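Local coordinates for protein 2,3,4,5-tetrahydropyridine-2,6-dicarboxylate N-succinyltransferase (Campylobacter jejuni, PDB 2RIJ) that probably catalyses succinyl transfer from succinyl-CoA to tetrahydrodipicolinate, a step of lysine biosynthesis by the diaminopimelate route, at residues 255-260 / 271-276; 277-282 / 297-302; 302-307 / 320-325; 314-319 / 359-364; 325-330 / 369-374. One frame throughout, in Å; residues are numbered along the deposited sequence. Where two conformers were deposited one is given.

Contact 1: 255-260 / 271-276; sequences CMVEGR and SDVGGG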
# COMPACT_ATOMS: atom_id res chain seq x y z
N CYS A 255 -25.83 -1.92 -28.78
CA CYS A 255 -24.93 -1.40 -27.77
C CYS A 255 -24.94 0.12 -27.81
O CYS A 255 -25.08 0.71 -28.88
CB CYS A 255 -23.50 -1.78 -28.08
SG CYS A 255 -23.17 -3.53 -27.93
N MSE A 256 -24.70 0.71 -26.67
CA MSE A 256 -24.41 2.15 -26.56
C MSE A 256 -22.89 2.34 -26.64
O MSE A 256 -22.17 1.83 -25.81
CB MSE A 256 -24.89 2.66 -25.22
CG MSE A 256 -24.47 4.11 -24.92
SE MSE A 256 -25.15 5.37 -26.30
CE MSE A 256 -27.06 4.92 -26.15
N VAL A 257 -22.42 3.04 -27.65
CA VAL A 257 -20.99 3.20 -27.87
C VAL A 257 -20.61 4.71 -27.78
O VAL A 257 -21.05 5.55 -28.55
CB VAL A 257 -20.55 2.61 -29.20
CG1 VAL A 257 -19.00 2.80 -29.41
CG2 VAL A 257 -21.00 1.14 -29.33
N GLU A 258 -19.79 5.00 -26.79
CA GLU A 258 -19.27 6.31 -26.51
C GLU A 258 -17.75 6.32 -26.42
O GLU A 258 -17.11 7.35 -26.07
CB GLU A 258 -19.90 6.84 -25.26
CG GLU A 258 -21.34 6.58 -25.18
CD GLU A 258 -21.98 7.40 -24.07
OE1 GLU A 258 -21.88 8.63 -24.15
OE2 GLU A 258 -22.56 6.85 -23.12
N GLY A 259 -17.16 5.22 -26.82
CA GLY A 259 -15.69 5.05 -26.85
C GLY A 259 -15.23 4.40 -28.14
O GLY A 259 -15.97 4.33 -29.14
N ARG A 260 -13.99 3.93 -28.13
CA ARG A 260 -13.25 3.63 -29.35
C ARG A 260 -13.06 2.13 -29.52
O ARG A 260 -12.48 1.46 -28.65
CB ARG A 260 -11.90 4.34 -29.30
CG ARG A 260 -12.10 5.86 -29.27
CD ARG A 260 -10.79 6.58 -29.10
NE ARG A 260 -10.21 6.35 -27.77
CZ ARG A 260 -10.47 7.09 -26.69
NH1 ARG A 260 -11.40 8.03 -26.69
NH2 ARG A 260 -9.81 6.87 -25.54
N SER A 271 -23.93 -4.36 -24.43
CA SER A 271 -22.78 -3.78 -23.77
C SER A 271 -22.84 -2.27 -23.85
O SER A 271 -23.53 -1.69 -24.70
CB SER A 271 -21.48 -4.31 -24.35
OG SER A 271 -21.30 -5.67 -24.02
N ASP A 272 -22.11 -1.61 -22.96
CA ASP A 272 -22.09 -0.15 -22.90
C ASP A 272 -20.62 0.29 -22.83
O ASP A 272 -19.92 -0.06 -21.88
CB ASP A 272 -22.84 0.27 -21.67
CG ASP A 272 -23.09 1.75 -21.60
OD1 ASP A 272 -22.11 2.54 -21.62
OD2 ASP A 272 -24.28 2.12 -21.48
N VAL A 273 -20.17 0.93 -23.89
CA VAL A 273 -18.79 1.41 -24.03
C VAL A 273 -18.85 2.88 -23.59
O VAL A 273 -19.46 3.72 -24.26
CB VAL A 273 -18.26 1.28 -25.44
CG1 VAL A 273 -16.74 1.74 -25.53
CG2 VAL A 273 -18.47 -0.14 -26.00
N GLY A 274 -18.31 3.15 -22.41
CA GLY A 274 -18.44 4.47 -21.79
C GLY A 274 -17.60 5.54 -22.49
O GLY A 274 -16.75 5.25 -23.33
N GLY A 275 -17.89 6.79 -22.12
CA GLY A 275 -17.35 7.96 -22.79
C GLY A 275 -15.83 7.93 -22.70
O GLY A 275 -15.26 7.87 -21.62
N GLY A 276 -15.16 7.96 -23.86
CA GLY A 276 -13.70 7.96 -23.90
C GLY A 276 -13.01 6.65 -23.56
O GLY A 276 -11.80 6.59 -23.48
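Met256 and Asp272 meet side by side, pointing the same way, because both first torsions put CG anti to the backbone N (chi1 172° and -171°). CB of Met256, a selenomethionine, comes 3.8 Å from Asp272 OD2, and the Met256 chain then bends away at chi2 and chi3. On the other face of the sheet, Val273 CG1 reaches 3.7 Å to Gly259 CA. A CB on Gly259 would collide with this methyl and with Gly274 O. Val257 CG1 packs more loosely on Val273 CB.

The backbones pair as parallel strands, one coil of the left-handed beta-helix of the hexapeptide-repeat transferases lying on the next. Val273 N donates to Met256 O at 2.9 Å, and Glu258 N donates to Val273 O. At the turn, Gly276 N reaches Glu258 O at 3.0 Å from above the carbonyl plane, and Gly275 CA adds a CH contact to the same oxygen. Gly276 turns the chain with a positive phi, which favours glycine.

Arg260 NH2 lies 2.9 Å from Gly276 O. NH1 donates to Ala242 O; NH2 is bonded to Ser278 OG of the same chain and to Asn302 OD1 of a second subunit. Glu258 is the predicted acyl-anhydride residue, and Arg260 and Gly275 are predicted to bind succinyl-CoA. Backbone bonds thus hold Glu258 N and O and leave its side chain out of the pairing, with OE2 4.6 Å from the like charge of Asp272 OD1.

Contact 2: 277-282 / 297-302; sequences ASILGV and CLLGAN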
# COMPACT_ATOMS: atom_id res chain seq x y z
N ALA A 277 -13.79 5.58 -23.37
CA ALA A 277 -13.19 4.28 -23.17
C ALA A 277 -12.50 3.83 -24.46
O ALA A 277 -12.86 4.23 -25.58
CB ALA A 277 -14.22 3.24 -22.72
N SER A 278 -11.49 2.99 -24.30
CA SER A 278 -10.74 2.39 -25.39
C SER A 278 -10.93 0.89 -25.33
O SER A 278 -10.73 0.29 -24.27
CB SER A 278 -9.23 2.67 -25.25
OG SER A 278 -8.82 3.86 -25.89
N ILE A 279 -11.27 0.28 -26.46
CA ILE A 279 -11.18 -1.16 -26.65
C ILE A 279 -10.12 -1.43 -27.72
O ILE A 279 -10.31 -1.08 -28.88
CB ILE A 279 -12.51 -1.82 -27.04
CG1 ILE A 279 -13.60 -1.47 -26.03
CG2 ILE A 279 -12.36 -3.34 -27.15
CD1 ILE A 279 -15.00 -1.85 -26.47
N LEU A 280 -9.02 -2.07 -27.33
CA LEU A 280 -7.95 -2.37 -28.27
C LEU A 280 -8.38 -3.55 -29.16
O LEU A 280 -9.39 -4.26 -28.86
CB LEU A 280 -6.65 -2.62 -27.48
CG LEU A 280 -6.18 -1.51 -26.52
CD1 LEU A 280 -4.81 -1.97 -25.95
CD2 LEU A 280 -6.12 -0.14 -27.17
N GLY A 281 -7.69 -3.79 -30.27
CA GLY A 281 -8.21 -4.77 -31.24
C GLY A 281 -7.60 -6.12 -31.30
O GLY A 281 -8.29 -7.12 -31.51
N VAL A 282 -6.28 -6.14 -31.22
CA VAL A 282 -5.50 -7.35 -31.42
C VAL A 282 -4.51 -7.48 -30.25
O VAL A 282 -3.81 -6.50 -29.90
CB VAL A 282 -4.75 -7.32 -32.78
CG1 VAL A 282 -4.03 -8.65 -33.02
CG2 VAL A 282 -5.72 -7.04 -33.90
N CYS A 297 -21.55 -6.28 -21.20
CA CYS A 297 -20.39 -5.77 -20.49
C CYS A 297 -20.54 -4.25 -20.33
O CYS A 297 -21.15 -3.60 -21.17
CB CYS A 297 -19.11 -6.06 -21.25
SG CYS A 297 -18.69 -7.81 -21.20
N LEU A 298 -19.99 -3.73 -19.23
CA LEU A 298 -20.04 -2.32 -18.90
C LEU A 298 -18.62 -1.80 -18.81
O LEU A 298 -17.91 -2.14 -17.88
CB LEU A 298 -20.75 -2.18 -17.55
CG LEU A 298 -21.13 -0.84 -16.98
CD1 LEU A 298 -21.91 -0.02 -17.99
CD2 LEU A 298 -21.97 -1.11 -15.70
N LEU A 299 -18.20 -0.99 -19.77
CA LEU A 299 -16.84 -0.42 -19.80
C LEU A 299 -16.94 1.06 -19.38
O LEU A 299 -17.56 1.87 -20.05
CB LEU A 299 -16.25 -0.58 -21.18
CG LEU A 299 -16.23 -2.02 -21.72
CD1 LEU A 299 -15.66 -2.07 -23.11
CD2 LEU A 299 -15.51 -3.05 -20.79
N GLY A 300 -16.33 1.38 -18.26
CA GLY A 300 -16.42 2.70 -17.71
C GLY A 300 -15.75 3.78 -18.56
O GLY A 300 -14.84 3.53 -19.36
N ALA A 301 -16.23 4.98 -18.36
CA ALA A 301 -15.66 6.18 -18.95
C ALA A 301 -14.15 6.19 -18.70
O ALA A 301 -13.65 5.88 -17.59
CB ALA A 301 -16.35 7.43 -18.38
N ASN A 302 -13.41 6.55 -19.75
CA ASN A 302 -11.95 6.62 -19.73
C ASN A 302 -11.21 5.35 -19.30
O ASN A 302 -10.04 5.40 -18.98
CB ASN A 302 -11.53 7.87 -18.95
CG ASN A 302 -11.80 9.14 -19.71
OD1 ASN A 302 -11.60 9.18 -20.93
ND2 ASN A 302 -12.22 10.20 -19.01
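Ile279 and Leu299 make the tight part of this contact. Their side chains cross at about a right angle. Ile279 CD1 sits 3.4 Å from Leu299 CD1, closer than carbons usually pack. Ile279 CG1 is 3.6 Å from the same methyl. On Ile279 chi1 is -54°, with CG1 anti to the carbonyl carbon, and chi2 extends CD1 onward to Leu299. The two residues lie on different sheets of the beta-helix, so their contact fills the interior between its walls. Val273 also touches Ile279, and Thr305 and Leu309 touch Leu299.

At the turn no side chain meets a side chain. Ala277 CB rests 3.4 Å from the backbone Gly300 O, a carbonyl that accepts a bond from Ser303 OG. Ala277 N and Asn302 N are 3.8 Å apart. The Asn302 side chain turns from this contact to the subunit interface. There ND2 donates to Gly276 O of a third subunit, and OD1 accepts from Arg260 NH2 of that subunit. Ser278 and Ala301, both predicted to bind succinyl-CoA, lie in these segments but barely meet across them. Instead, Ser278 packs on Ala301 of a second subunit.

The chemistry implies a division: apolar contact joins the walls inside the coil, while Asn302, at the turn, makes polar bonds to a neighbouring subunit.

Contact 3: 302-307 / 320-325; sequences NSVTGI and AVLEGT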
# COMPACT_ATOMS: atom_id res chain seq x y z
N ASN A 302 -13.41 6.55 -19.75
CA ASN A 302 -11.95 6.62 -19.73
C ASN A 302 -11.21 5.35 -19.30
O ASN A 302 -10.04 5.40 -18.98
CB ASN A 302 -11.53 7.87 -18.95
CG ASN A 302 -11.80 9.14 -19.71
OD1 ASN A 302 -11.60 9.18 -20.93
ND2 ASN A 302 -12.22 10.20 -19.01
N SER A 303 -11.86 4.17 -19.41
CA SER A 303 -11.20 2.89 -19.19
C SER A 303 -10.46 2.47 -20.41
O SER A 303 -10.67 3.05 -21.51
CB SER A 303 -12.21 1.78 -18.80
OG SER A 303 -13.21 1.57 -19.76
N VAL A 304 -9.64 1.42 -20.25
CA VAL A 304 -8.97 0.77 -21.39
C VAL A 304 -9.11 -0.71 -21.21
O VAL A 304 -8.72 -1.29 -20.16
CB VAL A 304 -7.46 1.14 -21.53
CG1 VAL A 304 -6.79 0.48 -22.79
CG2 VAL A 304 -7.25 2.67 -21.46
N THR A 305 -9.63 -1.34 -22.24
CA THR A 305 -9.78 -2.78 -22.27
C THR A 305 -8.82 -3.37 -23.32
O THR A 305 -9.03 -3.21 -24.52
CB THR A 305 -11.24 -3.20 -22.58
OG1 THR A 305 -12.13 -2.74 -21.54
CG2 THR A 305 -11.36 -4.73 -22.66
N GLY A 306 -7.76 -4.01 -22.84
CA GLY A 306 -6.74 -4.64 -23.68
C GLY A 306 -6.74 -6.15 -23.72
O GLY A 306 -5.83 -6.79 -24.29
N ILE A 307 -7.80 -6.76 -23.20
CA ILE A 307 -7.98 -8.21 -23.27
C ILE A 307 -9.41 -8.58 -23.67
O ILE A 307 -10.33 -7.79 -23.46
CB ILE A 307 -7.67 -8.92 -21.89
CG1 ILE A 307 -8.61 -8.43 -20.77
CG2 ILE A 307 -6.16 -8.67 -21.48
CD1 ILE A 307 -8.56 -9.23 -19.50
N ALA A 320 -7.39 0.73 -16.45
CA ALA A 320 -6.76 0.08 -17.58
C ALA A 320 -6.51 -1.38 -17.35
O ALA A 320 -5.72 -1.75 -16.44
CB ALA A 320 -5.44 0.80 -17.94
N VAL A 321 -7.14 -2.23 -18.16
CA VAL A 321 -7.02 -3.67 -18.08
C VAL A 321 -6.19 -4.13 -19.28
O VAL A 321 -6.69 -4.44 -20.37
CB VAL A 321 -8.41 -4.42 -18.04
CG1 VAL A 321 -8.22 -5.91 -17.94
CG2 VAL A 321 -9.27 -3.91 -16.92
N LEU A 322 -4.89 -4.23 -19.05
CA LEU A 322 -3.94 -4.57 -20.10
C LEU A 322 -3.45 -5.99 -19.88
O LEU A 322 -3.60 -6.58 -18.80
CB LEU A 322 -2.78 -3.57 -20.10
CG LEU A 322 -3.20 -2.09 -20.01
CD1 LEU A 322 -1.99 -1.18 -19.80
CD2 LEU A 322 -4.02 -1.75 -21.29
N GLU A 323 -2.84 -6.53 -20.92
CA GLU A 323 -2.39 -7.91 -20.93
C GLU A 323 -1.44 -8.23 -19.77
O GLU A 323 -1.47 -9.33 -19.20
CB GLU A 323 -1.66 -8.20 -22.23
CG GLU A 323 -2.51 -8.32 -23.43
CD GLU A 323 -1.67 -8.55 -24.70
OE1 GLU A 323 -0.71 -9.36 -24.64
OE2 GLU A 323 -1.96 -7.92 -25.75
N GLY A 324 -0.60 -7.25 -19.44
CA GLY A 324 0.37 -7.41 -18.39
C GLY A 324 0.05 -6.84 -17.04
O GLY A 324 0.81 -7.03 -16.09
N THR A 325 -1.06 -6.12 -16.93
CA THR A 325 -1.52 -5.70 -15.63
C THR A 325 -1.77 -6.89 -14.72
O THR A 325 -2.39 -7.87 -15.13
CB THR A 325 -2.81 -4.88 -15.74
OG1 THR A 325 -2.66 -3.97 -16.81
CG2 THR A 325 -3.12 -4.17 -14.49
O HOH W 1 -3.68 -5.84 -25.55
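Ile307 leans over Val321, and the two side chains cross obliquely. Its CD1 lies 3.7 Å from Val321 CG1, with Ile307 CG1 almost as near. Ile307 CG1 stands between the backbone N and the carbonyl carbon (chi1 61°). CG2, anti to the carbonyl carbon, rests 3.9 Å from Glu323 CA. The isoleucine thus straddles the bend of 320-325, one branch on Val321 and the other over the turn.

On the opposite face of the sheet, Val304 forms the bump. Its CB meets Ala320 CB at 4.1 Å. The small alanine fits against it, and Leu322 swings CD2 back to 3.9 Å from Val304 CG1. At Gly306 the chains run close: a CB there would be tight against Val321 O and Leu322 CD2.

Both segments belong to the hexapeptide-repeat region, and their parallel pairing is one rung of a left-handed beta-helix wall. Val321 N donates to Val304 O at 2.7 Å, nearly straight at 176°. Gly306 N donates to Val321 O at the same length.

Past the rung the chain of 320-325 turns. Leu322 N donates to Thr325 OG1 at 3.2 Å. One water donates to both Gly306 O and Glu323 OE2. The other carboxylate oxygen, Glu323 OE1, is bonded to Ser284 OG. Leu322 packs on Ala317 of a second subunit.

Contact 4: 314-319 / 359-364; sequences IVDAGI and GLHFRQ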
# COMPACT_ATOMS: atom_id res chain seq x y z
N ILE A 314 -17.41 -6.12 -15.99
CA ILE A 314 -17.41 -4.70 -15.70
C ILE A 314 -15.99 -4.22 -15.56
O ILE A 314 -15.18 -4.86 -14.88
CB ILE A 314 -18.14 -4.38 -14.42
CG1 ILE A 314 -19.60 -4.83 -14.49
CG2 ILE A 314 -18.06 -2.85 -14.09
CD1 ILE A 314 -20.29 -4.59 -13.19
N VAL A 315 -15.67 -3.15 -16.26
CA VAL A 315 -14.40 -2.43 -16.08
C VAL A 315 -14.79 -1.06 -15.55
O VAL A 315 -15.49 -0.28 -16.20
CB VAL A 315 -13.59 -2.31 -17.36
CG1 VAL A 315 -12.29 -1.52 -17.13
CG2 VAL A 315 -13.24 -3.70 -17.94
N ASP A 316 -14.34 -0.77 -14.35
CA ASP A 316 -14.70 0.54 -13.74
C ASP A 316 -14.08 1.72 -14.53
O ASP A 316 -12.99 1.62 -15.16
CB ASP A 316 -14.20 0.65 -12.30
CG ASP A 316 -15.09 -0.08 -11.26
OD1 ASP A 316 -16.16 -0.69 -11.58
OD2 ASP A 316 -14.68 -0.02 -10.09
N ALA A 317 -14.75 2.86 -14.44
CA ALA A 317 -14.24 4.06 -15.05
C ALA A 317 -12.80 4.29 -14.63
O ALA A 317 -12.42 4.08 -13.46
CB ALA A 317 -15.14 5.27 -14.67
N GLY A 318 -11.95 4.63 -15.61
CA GLY A 318 -10.56 5.00 -15.31
C GLY A 318 -9.60 3.82 -15.24
O GLY A 318 -8.41 3.99 -15.21
N ILE A 319 -10.11 2.61 -15.28
CA ILE A 319 -9.25 1.44 -15.09
C ILE A 319 -8.68 1.03 -16.42
O ILE A 319 -9.41 0.85 -17.39
CB ILE A 319 -10.07 0.21 -14.48
CG1 ILE A 319 -10.57 0.54 -13.07
CG2 ILE A 319 -9.25 -1.08 -14.50
CD1 ILE A 319 -9.51 0.75 -12.07
N GLY A 359 -18.31 -12.68 -15.96
CA GLY A 359 -18.64 -12.17 -14.64
C GLY A 359 -17.55 -11.44 -13.88
O GLY A 359 -17.65 -11.26 -12.67
N LEU A 360 -16.50 -11.01 -14.58
CA LEU A 360 -15.38 -10.32 -13.97
C LEU A 360 -15.71 -8.85 -13.71
O LEU A 360 -16.37 -8.17 -14.49
CB LEU A 360 -14.11 -10.37 -14.83
CG LEU A 360 -13.56 -11.75 -15.25
CD1 LEU A 360 -12.24 -11.56 -16.01
CD2 LEU A 360 -13.31 -12.61 -14.04
N HIS A 361 -15.20 -8.37 -12.60
CA HIS A 361 -15.31 -6.97 -12.24
C HIS A 361 -13.93 -6.46 -11.93
O HIS A 361 -13.34 -6.80 -10.90
CB HIS A 361 -16.28 -6.77 -11.08
CG HIS A 361 -16.54 -5.34 -10.74
ND1 HIS A 361 -17.47 -4.96 -9.80
CD2 HIS A 361 -16.04 -4.19 -11.26
CE1 HIS A 361 -17.50 -3.64 -9.72
NE2 HIS A 361 -16.67 -3.15 -10.62
N PHE A 362 -13.41 -5.63 -12.84
CA PHE A 362 -12.10 -5.02 -12.67
C PHE A 362 -12.28 -3.64 -12.00
O PHE A 362 -13.03 -2.78 -12.45
CB PHE A 362 -11.34 -4.86 -14.00
CG PHE A 362 -11.00 -6.18 -14.68
CD1 PHE A 362 -9.84 -6.85 -14.34
CD2 PHE A 362 -11.85 -6.75 -15.63
CE1 PHE A 362 -9.51 -8.05 -14.95
CE2 PHE A 362 -11.50 -7.96 -16.25
CZ PHE A 362 -10.35 -8.59 -15.91
N ARG A 363 -11.60 -3.49 -10.89
CA ARG A 363 -11.71 -2.28 -10.05
C ARG A 363 -10.41 -2.02 -9.34
O ARG A 363 -9.50 -2.85 -9.35
CB ARG A 363 -12.87 -2.43 -9.09
CG ARG A 363 -12.88 -3.67 -8.23
CD ARG A 363 -14.13 -3.63 -7.36
NE ARG A 363 -14.26 -4.81 -6.50
CZ ARG A 363 -13.57 -5.00 -5.38
NH1 ARG A 363 -12.68 -4.09 -4.96
NH2 ARG A 363 -13.78 -6.10 -4.66
N GLN A 364 -10.26 -0.81 -8.82
CA GLN A 364 -9.13 -0.47 -7.96
C GLN A 364 -9.56 -0.37 -6.51
O GLN A 364 -10.61 0.19 -6.20
CB GLN A 364 -8.48 0.85 -8.37
CG GLN A 364 -7.15 1.10 -7.64
CD GLN A 364 -6.14 1.99 -8.40
OE1 GLN A 364 -6.50 2.66 -9.36
NE2 GLN A 364 -4.88 1.99 -7.96
O HOH W 2 -12.38 1.06 -9.37
O HOH W 3 -6.88 3.39 -12.23
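His361 presents its ring edge to Asp316 and one face to Ile314. The setting is the last coil of the left-handed beta-helix, where strand 314-315 pairs in parallel with strand 360-364 from the C-terminal region.

His361 CG is anti to the backbone N (chi1 -175°). The ring reaches the Asp316 carboxylate with its NE2 edge. NE2 donates to Asp316 OD1 at 2.7 Å. OD1 lies close to the ring plane, yet the nitrogen sits above the carboxylate plane, and the two planes are 74° apart. This bond restrains the rotation of the imidazole. Ile314 sets its CB over one face of the ring in a CH-pi contact, 4.2 Å from the ring centroid. Arg363 CD covers the opposite face, 4.1 Å above the plane and over the ring centre.

Arg363 runs side by side with Asp316. Asp316 OD2 comes 3.2 Å from Arg363 CB. The guanidinium leads away, and Arg363 NE is 6.0 Å from Asp316 OD2. Asp316, Ala317, Arg363 and Gln364 are predicted to bind succinyl-CoA.

On the other face of the sheet, Phe362 CD2 meets Val315 CG2 at 4.1 Å. The Phe362 ring packs edge-to-face with Phe327. Ile319, closing a type II turn from Asp316, lays CD1 against Gln364 CB. Three backbone bonds run between the strands, including Phe362 N to Ile314 O at 2.8 Å. A water bridges the two segments: it donates to Asp316 OD2 at 2.6 Å and accepts from Gln364 N.

Contact 5: 325-330 / 369-374; sequences TKFLLK and GAMIVA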
# COMPACT_ATOMS: atom_id res chain seq x y z
N THR A 325 -1.06 -6.12 -16.93
CA THR A 325 -1.52 -5.70 -15.63
C THR A 325 -1.77 -6.89 -14.72
O THR A 325 -2.39 -7.87 -15.13
CB THR A 325 -2.81 -4.88 -15.74
OG1 THR A 325 -2.66 -3.97 -16.81
CG2 THR A 325 -3.12 -4.17 -14.49
N LYS A 326 -1.31 -6.79 -13.48
CA LYS A 326 -1.61 -7.81 -12.47
C LYS A 326 -2.79 -7.40 -11.62
O LYS A 326 -2.92 -6.23 -11.25
CB LYS A 326 -0.40 -8.06 -11.60
CG LYS A 326 0.78 -8.66 -12.36
CD LYS A 326 2.03 -8.65 -11.47
CE LYS A 326 3.17 -9.29 -12.16
NZ LYS A 326 4.29 -9.37 -11.18
N PHE A 327 -3.62 -8.38 -11.31
CA PHE A 327 -4.83 -8.21 -10.51
C PHE A 327 -4.87 -9.21 -9.38
O PHE A 327 -4.50 -10.38 -9.56
CB PHE A 327 -6.11 -8.44 -11.35
CG PHE A 327 -6.25 -7.46 -12.48
CD1 PHE A 327 -6.85 -6.21 -12.27
CD2 PHE A 327 -5.69 -7.72 -13.73
CE1 PHE A 327 -6.93 -5.29 -13.30
CE2 PHE A 327 -5.76 -6.78 -14.74
CZ PHE A 327 -6.36 -5.59 -14.53
N LEU A 328 -5.37 -8.73 -8.24
CA LEU A 328 -5.59 -9.56 -7.06
C LEU A 328 -7.01 -10.10 -7.18
O LEU A 328 -7.96 -9.32 -7.29
CB LEU A 328 -5.45 -8.72 -5.78
CG LEU A 328 -5.66 -9.40 -4.43
CD1 LEU A 328 -4.52 -10.32 -4.14
CD2 LEU A 328 -5.80 -8.39 -3.28
N LEU A 329 -7.12 -11.43 -7.16
CA LEU A 329 -8.41 -12.09 -7.32
C LEU A 329 -9.22 -12.07 -6.03
O LEU A 329 -8.70 -12.41 -4.97
CB LEU A 329 -8.21 -13.55 -7.73
CG LEU A 329 -9.50 -14.36 -7.89
CD1 LEU A 329 -10.13 -13.90 -9.18
CD2 LEU A 329 -9.25 -15.86 -7.89
N LYS A 330 -10.50 -11.71 -6.14
CA LYS A 330 -11.45 -11.84 -5.05
C LYS A 330 -12.62 -12.64 -5.53
O LYS A 330 -12.84 -12.77 -6.74
CB LYS A 330 -11.85 -10.47 -4.52
CG LYS A 330 -10.61 -9.71 -4.00
CD LYS A 330 -10.91 -8.76 -2.92
CE LYS A 330 -9.62 -8.04 -2.44
NZ LYS A 330 -8.61 -8.95 -1.77
N GLY A 369 -4.77 0.89 -2.98
CA GLY A 369 -4.29 1.12 -4.32
C GLY A 369 -4.15 -0.12 -5.21
O GLY A 369 -3.82 0.04 -6.36
N ALA A 370 -4.48 -1.32 -4.72
CA ALA A 370 -4.33 -2.60 -5.47
C ALA A 370 -5.35 -2.70 -6.62
O ALA A 370 -6.53 -2.34 -6.47
CB ALA A 370 -4.51 -3.82 -4.57
N MSE A 371 -4.90 -3.24 -7.74
CA MSE A 371 -5.81 -3.62 -8.81
C MSE A 371 -6.46 -4.95 -8.46
O MSE A 371 -5.78 -5.94 -8.11
CB MSE A 371 -5.08 -3.70 -10.15
CG MSE A 371 -4.49 -2.40 -10.61
SE MSE A 371 -5.87 -1.10 -10.95
CE MSE A 371 -6.59 -1.70 -12.58
N ILE A 372 -7.78 -4.97 -8.53
CA ILE A 372 -8.57 -6.17 -8.18
C ILE A 372 -9.35 -6.72 -9.36
O ILE A 372 -9.85 -5.99 -10.18
CB ILE A 372 -9.56 -5.88 -6.99
CG1 ILE A 372 -8.78 -5.79 -5.68
CG2 ILE A 372 -10.69 -6.95 -6.90
CD1 ILE A 372 -9.51 -5.02 -4.60
N VAL A 373 -9.43 -8.05 -9.44
CA VAL A 373 -10.42 -8.70 -10.27
C VAL A 373 -11.37 -9.46 -9.31
O VAL A 373 -10.92 -10.26 -8.48
CB VAL A 373 -9.85 -9.59 -11.38
CG1 VAL A 373 -8.94 -10.76 -10.82
CG2 VAL A 373 -11.01 -10.10 -12.25
N ALA A 374 -12.66 -9.15 -9.38
CA ALA A 374 -13.67 -9.65 -8.44
C ALA A 374 -14.93 -10.12 -9.19
O ALA A 374 -14.95 -10.09 -10.43
CB ALA A 374 -14.02 -8.57 -7.42
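Leu328 O is approached by two groups of the facing strand. Val373 N donates to it at 2.9 Å, from above the carbonyl plane, and Ile372 CA adds a CH contact at 3.3 Å. On either side of this bond, Leu328 N donates to Met371 O, and Lys330 N donates to Val373 O at 2.8 Å.

The side chains divide between two faces. On one, Val373 CG1 stands between the backbone N and the carbonyl carbon (chi1 59°). There it touches Phe327 CB at 3.7 Å and, in the conformer given, Leu329 CD1. Phe327 lies side by side with Met371, a selenomethionine, and both point the same way. Met371 bends at chi2 and chi3, and its CE ends 3.7 Å from Phe327 CE1.

These strands are parallel partners in the C-terminal extension of the beta-helix sheet. The axes of 326-329 and 371-374 are 50° apart, a strong twist. Strand 348-350 flanks strand 326-329 on its other edge, and strand 360-364 flanks strand 371-375.

On the second face, the aliphatic chain of Lys330 packs on Ile372, with CE against CD1 in the conformer given. Ala374 CB meets Lys330 CB at 4.1 Å. Lys326 leads out from the contact, and its NZ forms a salt bridge with Glu347 of a fourth subunit. Lys326 O accepts a bond from Ser366 OG of a second subunit.

Contacts 1, 2 and 3 are the more buried ones; contacts 4 and 5 are partly buried, toward the C-terminal end. Contacts 1 and 3 are rungs on different walls of the helix, and contact 2 packs across its interior. Contact 2 shares Asn302 with contact 3, and Gly274 N of contact 1 probably bonds Leu299 O of contact 2. Contacts 1, 2, 4 and 5 reach one mixed sheet; contact 3 lies on the parallel one, which contact 2 also reaches. Contact 4 carries a histidine-carboxylate bond, whereas contact 5 relies on backbone bonds and apolar packing. His361 N of contact 4 probably bonds Ala374 O of contact 5. Predicted succinyl-CoA residues occur in contacts 1 to 4.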